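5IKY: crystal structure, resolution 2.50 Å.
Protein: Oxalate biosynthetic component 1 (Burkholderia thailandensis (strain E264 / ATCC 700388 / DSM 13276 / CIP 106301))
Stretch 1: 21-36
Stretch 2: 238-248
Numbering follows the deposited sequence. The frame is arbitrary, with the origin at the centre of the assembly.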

# COMPACT_ATOMS: atom_id res chain seq x y z
N PRO A 21 -18.11 18.50 -11.54
CA PRO A 21 -17.55 19.08 -12.76
C PRO A 21 -18.51 19.00 -13.94
O PRO A 21 -18.36 19.75 -14.90
N LEU A 22 -19.48 18.09 -13.85
CA LEU A 22 -20.41 17.85 -14.95
C LEU A 22 -21.73 18.58 -14.76
O LEU A 22 -22.71 18.30 -15.45
N GLU A 23 -21.76 19.52 -13.82
CA GLU A 23 -22.91 20.40 -13.65
C GLU A 23 -22.67 21.71 -14.37
O GLU A 23 -21.54 22.19 -14.43
N PRO A 24 -23.74 22.31 -14.93
CA PRO A 24 -23.62 23.64 -15.53
C PRO A 24 -23.08 24.66 -14.54
O PRO A 24 -23.38 24.59 -13.35
N LYS A 25 -22.27 25.60 -15.02
CA LYS A 25 -21.62 26.58 -14.16
C LYS A 25 -22.13 27.99 -14.43
O LYS A 25 -21.65 28.96 -13.84
N PHE A 26 -23.10 28.10 -15.33
CA PHE A 26 -23.70 29.39 -15.66
C PHE A 26 -25.16 29.22 -16.07
O PHE A 26 -25.49 28.36 -16.87
N ILE A 27 -26.02 30.06 -15.50
CA ILE A 27 -27.42 30.08 -15.89
C ILE A 27 -27.82 31.47 -16.37
O ILE A 27 -27.90 32.41 -15.57
N PRO A 28 -28.07 31.61 -17.68
CA PRO A 28 -28.48 32.88 -18.29
C PRO A 28 -29.74 33.43 -17.63
O PRO A 28 -30.57 32.64 -17.16
N HIS A 29 -29.87 34.75 -17.59
CA HIS A 29 -31.04 35.38 -16.99
C HIS A 29 -32.35 34.83 -17.55
O HIS A 29 -33.25 34.47 -16.78
N ALA A 30 -32.45 34.77 -18.88
CA ALA A 30 -33.66 34.31 -19.57
C ALA A 30 -34.22 32.98 -19.06
O ALA A 30 -35.44 32.83 -18.94
N LEU A 31 -33.35 32.02 -18.77
CA LEU A 31 -33.79 30.70 -18.35
C LEU A 31 -34.55 30.75 -17.03
O LEU A 31 -35.53 30.03 -16.83
N LEU A 32 -34.10 31.62 -16.13
CA LEU A 32 -34.76 31.80 -14.84
C LEU A 32 -36.00 32.68 -14.95
O LEU A 32 -37.04 32.36 -14.38
N GLU A 33 -35.88 33.77 -15.71
CA GLU A 33 -36.98 34.72 -15.90
C GLU A 33 -38.18 34.05 -16.56
O GLU A 33 -39.30 34.56 -16.51
N LEU A 34 -37.92 32.91 -17.18
CA LEU A 34 -38.94 32.12 -17.87
C LEU A 34 -39.86 31.39 -16.89
O LEU A 34 -40.96 30.98 -17.25
N LEU A 35 -39.39 31.23 -15.66
CA LEU A 35 -40.17 30.56 -14.61
C LEU A 35 -41.29 31.46 -14.08
O LEU A 35 -41.23 32.68 -14.25
N PRO A 36 -42.31 30.86 -13.46
CA PRO A 36 -43.29 31.67 -12.72
C PRO A 36 -42.62 32.38 -11.54
O PRO A 36 -41.63 31.87 -11.02
N ALA A 238 -34.04 21.72 -10.97
CA ALA A 238 -34.26 21.60 -12.40
C ALA A 238 -34.34 22.98 -13.03
O ALA A 238 -35.22 23.77 -12.70
N ILE A 239 -33.42 23.27 -13.95
CA ILE A 239 -33.39 24.56 -14.63
C ILE A 239 -33.90 24.41 -16.07
O ILE A 239 -33.47 23.51 -16.80
N PRO A 240 -34.83 25.29 -16.49
CA PRO A 240 -35.35 25.27 -17.86
C PRO A 240 -34.24 25.38 -18.91
O PRO A 240 -33.39 26.27 -18.81
N GLY A 241 -34.25 24.48 -19.88
CA GLY A 241 -33.27 24.52 -20.96
C GLY A 241 -31.97 23.80 -20.66
O GLY A 241 -31.08 23.74 -21.52
N LEU A 242 -31.84 23.25 -19.46
CA LEU A 242 -30.64 22.52 -19.07
C LEU A 242 -30.96 21.05 -18.78
O LEU A 242 -31.87 20.75 -18.01
N ASN A 243 -30.21 20.15 -19.41
CA ASN A 243 -30.48 18.72 -19.26
C ASN A 243 -29.79 18.11 -18.04
O ASN A 243 -29.86 16.90 -17.83
N THR A 244 -29.12 18.95 -17.26
CA THR A 244 -28.49 18.50 -16.03
C THR A 244 -28.89 19.40 -14.87
O THR A 244 -28.68 20.61 -14.92
N PRO A 245 -29.48 18.81 -13.81
CA PRO A 245 -29.94 19.58 -12.66
C PRO A 245 -28.79 20.09 -11.80
O PRO A 245 -27.69 19.53 -11.85
N ILE A 246 -29.04 21.13 -11.01
CA ILE A 246 -28.03 21.66 -10.10
C ILE A 246 -28.14 21.03 -8.72
O ILE A 246 -29.20 21.08 -8.09
N GLY A 247 -27.05 20.44 -8.25
CA GLY A 247 -27.04 19.83 -6.93
C GLY A 247 -26.93 20.87 -5.84
O GLY A 247 -26.02 21.70 -5.84
N ILE A 248 -27.87 20.83 -4.89
CA ILE A 248 -27.85 21.74 -3.76
C ILE A 248 -27.88 20.97 -2.44
O ILE A 248 -28.31 19.81 -2.39

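The centre of this contact is apolar and is built around Ile27 and Leu242. Ile27 points its CA-to-CB bond toward the second stretch and, with chi1 m and chi2 t, extends CD1 to 3.7 Å from Ile239 CG1; Ile27 CG1 lies 4.1 Å from Leu242 CD1. Leu242, also m,t and directed toward the first stretch, brings the same CD1 to 4.0 Å from Pro24 CG. The Pro24 ring, C-gamma endo, in turn meets Ile246: the m,m rotamer of that isoleucine carries CD1 to 3.5 Å from Pro24 CG, although its CA-to-CB bond runs sideways.

Next to this group, the helical residue Leu31 (m,t) faces the type II turn from Ile239 to Leu242. Leu31 CD1 sits 3.4 Å from Pro240 O and 4.3 Å from Leu242 CG. The turn is closed by Leu242 N donating to Ile239 O, 3.1 Å away. At phi/psi 86/-2, Gly241 has backbone angles that would jam a CB against the preceding carbonyl, and an ideal CB would also lie a tight 3.2 Å from Leu31 CD2. Pro240 points toward the first stretch and packs against two further leucines: Leu34 CD2 is 3.8 Å from Pro240 CB, and Leu35 CD2 is 3.9 Å from Pro240 CG.

Toward the polar edge, Thr244 (chi1 m) turns CG2 to 3.7 Å from Leu22 O, while its OG1 donates to Asn243 OD1 at 3.1 Å within its own stretch. Glu23 starts sideways, but chi1 m and chi2 t bring its carboxylate to the backbone of Gly247, where Gly247 N donates to Glu23 OE2 at 2.8 Å with an angle of 137°. This bond ties the carboxylate of Glu23 to the backbone of the second stretch. The approach depends on room at Gly247, since an ideal CB there would clash with Glu23 OE2 at 2.7 Å.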

# COMPACT_ATOMS: atom_id res chain seq x y z
CB PRO A 21 -16.31 18.22 -13.04
CG PRO A 21 -16.06 17.46 -11.81
CD PRO A 21 -17.37 17.31 -11.11
CB LEU A 22 -20.65 16.35 -15.11
CG LEU A 22 -19.38 15.52 -15.34
CD1 LEU A 22 -19.72 14.06 -15.59
CD2 LEU A 22 -18.57 16.09 -16.50
CB GLU A 23 -23.19 20.66 -12.16
CG GLU A 23 -23.91 19.54 -11.44
CD GLU A 23 -24.30 19.92 -10.03
OE1 GLU A 23 -24.10 21.10 -9.66
OE2 GLU A 23 -24.80 19.05 -9.29
CB PRO A 24 -25.06 23.98 -15.94
CG PRO A 24 -25.92 22.86 -15.43
CD PRO A 24 -25.04 21.68 -15.21
CB LYS A 25 -20.10 26.51 -14.34
CG LYS A 25 -19.49 25.20 -13.88
CD LYS A 25 -19.63 25.04 -12.37
CE LYS A 25 -19.90 23.59 -11.99
NZ LYS A 25 -18.92 22.66 -12.61
CB PHE A 26 -22.92 30.08 -16.77
CG PHE A 26 -23.51 31.40 -17.20
CD1 PHE A 26 -23.37 32.53 -16.41
CD2 PHE A 26 -24.21 31.50 -18.40
CE1 PHE A 26 -23.92 33.74 -16.81
CE2 PHE A 26 -24.76 32.71 -18.80
CZ PHE A 26 -24.61 33.83 -18.00
CB ILE A 27 -28.34 29.66 -14.74
CG1 ILE A 27 -27.98 28.26 -14.26
CG2 ILE A 27 -29.80 29.72 -15.18
CD1 ILE A 27 -28.78 27.81 -13.07
CB PRO A 28 -28.76 32.50 -19.74
CG PRO A 28 -27.94 31.30 -19.98
CD PRO A 28 -27.94 30.54 -18.68
CB HIS A 29 -30.97 36.89 -17.21
CG HIS A 29 -31.80 37.67 -16.24
ND1 HIS A 29 -33.08 38.10 -16.53
CD2 HIS A 29 -31.50 38.18 -15.03
CE1 HIS A 29 -33.56 38.78 -15.50
NE2 HIS A 29 -32.61 38.85 -14.58
CB ALA A 30 -33.38 34.21 -21.06
CB LEU A 31 -32.60 29.74 -18.24
CG LEU A 31 -31.84 29.49 -19.54
CD1 LEU A 31 -30.79 28.40 -19.36
CD2 LEU A 31 -32.79 29.16 -20.70
CB LEU A 32 -33.79 32.40 -13.82
CG LEU A 32 -32.62 31.52 -13.40
CD1 LEU A 32 -31.73 32.24 -12.40
CD2 LEU A 32 -33.13 30.21 -12.81
CB GLU A 33 -36.50 35.90 -16.74
CG GLU A 33 -37.26 37.19 -16.52
CD GLU A 33 -36.61 38.38 -17.20
OE1 GLU A 33 -35.63 38.17 -17.95
OE2 GLU A 33 -37.06 39.52 -16.98
CB LEU A 34 -38.24 31.14 -18.82
CG LEU A 34 -39.01 30.14 -19.67
CD1 LEU A 34 -38.31 29.98 -21.00
CD2 LEU A 34 -39.09 28.80 -18.94
CB LEU A 35 -39.26 30.14 -13.46
CG LEU A 35 -38.41 28.88 -13.67
CD1 LEU A 35 -37.46 28.69 -12.49
CD2 LEU A 35 -39.31 27.67 -13.84
CB PRO A 36 -44.32 30.64 -12.24
CG PRO A 36 -44.19 29.51 -13.21
CD PRO A 36 -42.73 29.45 -13.55
CB ALA A 238 -35.51 20.79 -12.70
CB ILE A 239 -31.97 25.15 -14.64
CG1 ILE A 239 -31.37 25.12 -13.23
CG2 ILE A 239 -31.97 26.57 -15.19
CD1 ILE A 239 -32.08 26.01 -12.24
CB PRO A 240 -36.27 26.49 -17.91
CG PRO A 240 -36.69 26.69 -16.49
CD PRO A 240 -35.51 26.30 -15.65
CB LEU A 242 -29.99 23.17 -17.85
CG LEU A 242 -29.37 24.55 -18.09
CD1 LEU A 242 -28.85 25.14 -16.80
CD2 LEU A 242 -28.26 24.46 -19.13
CB ASN A 243 -30.08 17.96 -20.53
CG ASN A 243 -28.60 18.09 -20.86
OD1 ASN A 243 -27.76 18.31 -19.99
ND2 ASN A 243 -28.28 17.93 -22.14
CB THR A 244 -26.96 18.47 -16.15
OG1 THR A 244 -26.58 17.57 -17.19
CG2 THR A 244 -26.33 18.00 -14.84
CB PRO A 245 -30.80 18.58 -11.89
CG PRO A 245 -30.20 17.26 -12.22
CD PRO A 245 -29.74 17.37 -13.65
CB ILE A 246 -28.14 23.19 -9.96
CG1 ILE A 246 -28.21 23.85 -11.33
CG2 ILE A 246 -26.97 23.73 -9.14
CD1 ILE A 246 -26.95 23.70 -12.14
CB ILE A 248 -29.04 22.73 -3.80
CG1 ILE A 248 -30.37 21.98 -3.76
CG2 ILE A 248 -28.96 23.61 -5.04
CD1 ILE A 248 -31.57 22.90 -3.70